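PDB 2G3A: acetyltransferase from Agrobacterium tumefaciens str. C58, which transfers the acetyl group of acetyl-CoA to acceptor substrates, preferring glucosamine 6-phosphate or dopamine, as a GCN5-related N-acetyltransferase. Local coordinates for the interface of chains A and B. Residues are numbered along the deposited sequence; one frame, centred on the assembly and turned at random. Chains: chain A/B, acetyltransferase.

The interface of chains A and B. Residues chain A 75, 113, 149, 151; chain B 136-139.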
# COMPACT_ATOMS: atom_id res chain seq x y z
N TRP A 75 3.19 9.77 10.31
CA TRP A 75 1.95 9.78 9.51
C TRP A 75 1.09 8.56 9.74
O TRP A 75 1.61 7.44 9.86
CB TRP A 75 2.27 9.91 8.01
CG TRP A 75 2.72 11.31 7.63
CD1 TRP A 75 3.94 11.89 7.89
CD2 TRP A 75 1.94 12.31 6.97
NE1 TRP A 75 3.96 13.19 7.43
CE2 TRP A 75 2.75 13.46 6.84
CE3 TRP A 75 0.64 12.33 6.44
CZ2 TRP A 75 2.30 14.64 6.21
CZ3 TRP A 75 0.20 13.49 5.81
CH2 TRP A 75 1.02 14.63 5.71
N TYR A 113 -2.79 9.86 5.61
CA TYR A 113 -3.10 9.71 4.19
C TYR A 113 -3.92 8.46 3.92
O TYR A 113 -4.01 7.54 4.75
CB TYR A 113 -1.84 9.83 3.30
CG TYR A 113 -0.86 8.68 3.41
CD1 TYR A 113 -0.70 7.78 2.35
CD2 TYR A 113 -0.06 8.51 4.55
CE1 TYR A 113 0.21 6.72 2.44
CE2 TYR A 113 0.86 7.47 4.64
CZ TYR A 113 0.99 6.58 3.58
OH TYR A 113 1.90 5.54 3.68
N GLU A 149 -4.34 13.45 1.39
CA GLU A 149 -3.72 13.69 2.71
C GLU A 149 -4.59 14.58 3.62
O GLU A 149 -5.45 15.34 3.15
CB GLU A 149 -2.35 14.38 2.53
CG GLU A 149 -2.50 15.85 2.09
CD GLU A 149 -1.18 16.58 1.85
OE1 GLU A 149 -0.11 16.01 2.14
OE2 GLU A 149 -1.23 17.73 1.36
N ARG A 151 -3.39 17.00 6.90
CA ARG A 151 -2.35 17.45 7.79
C ARG A 151 -2.99 17.92 9.08
O ARG A 151 -4.02 18.61 9.05
CB ARG A 151 -1.51 18.55 7.13
CG ARG A 151 -1.10 18.22 5.71
CD ARG A 151 -0.17 19.26 5.10
NE ARG A 151 1.21 19.03 5.52
CZ ARG A 151 2.10 18.30 4.86
NH1 ARG A 151 1.80 17.71 3.70
NH2 ARG A 151 3.31 18.15 5.37
N LEU B 136 3.86 13.58 -0.63
CA LEU B 136 3.52 14.20 0.64
C LEU B 136 4.74 14.24 1.53
O LEU B 136 5.68 13.49 1.31
CB LEU B 136 2.37 13.47 1.34
CG LEU B 136 2.53 12.06 1.90
CD1 LEU B 136 3.28 12.06 3.23
CD2 LEU B 136 1.13 11.51 2.13
N GLY B 137 4.71 15.13 2.51
CA GLY B 137 5.81 15.25 3.45
C GLY B 137 5.89 16.63 4.03
O GLY B 137 5.11 17.49 3.66
N PRO B 138 6.87 16.87 4.93
CA PRO B 138 7.83 15.81 5.25
C PRO B 138 7.33 14.75 6.23
O PRO B 138 6.41 15.00 7.06
CB PRO B 138 9.01 16.58 5.87
CG PRO B 138 8.36 17.80 6.51
CD PRO B 138 7.17 18.13 5.64
N LEU B 139 7.93 13.57 6.13
CA LEU B 139 7.86 12.58 7.21
C LEU B 139 8.66 13.09 8.44
O LEU B 139 9.46 14.04 8.33
CB LEU B 139 8.40 11.23 6.72
CG LEU B 139 7.78 10.66 5.43
CD1 LEU B 139 8.28 9.24 5.09
CD2 LEU B 139 6.26 10.70 5.43
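A:Trp75 meets chain B with both its face and its rim. Methyl CD1 of B:Leu136 sits over the six-membered ring, 3.9 Å from the centroid, in a CH-pi contact. At the rim, the indole N-H of NE1 gives a nearly straight hydrogen bond, 163° at the hydrogen, to the backbone O of B:Pro138 at 3.1 Å. That oxygen lies in the ring plane, which should help set the turn of the indole; the N-H comes from above the carbonyl plane. Beside it, CD2 of B:Leu139 touches CD1 of A:Trp75 at 3.6 Å.

The other methyl of B:Leu136, CD2, packs on CB of A:Tyr113 at 3.6 Å. A chi1 of 68° tucks CG between the two backbone branches, and the fork beyond lays CD1 over the indole face and CD2 against the CB-CG end of the tyrosine.

A:Arg151 bends at chi3 (82°) and brings NH2 within 2.6 Å of the O of B:Gly137, bonding from above the carbonyl plane. To one side, OE1 of A:Glu149 forms a 3.0 Å salt bridge with NH1 within chain A and lies against CB of B:Leu136. That salt bridge and CZ2 of A:Trp75, against one guanidinium face, probably steady it.

Chain A supplies strands 75-82, 111-116 and 145-151; chain B supplies the end of strand 131-136 and the following loop, with a cis peptide before B:Pro138. The patch recurs across a two-fold axis, in what may be a dimer.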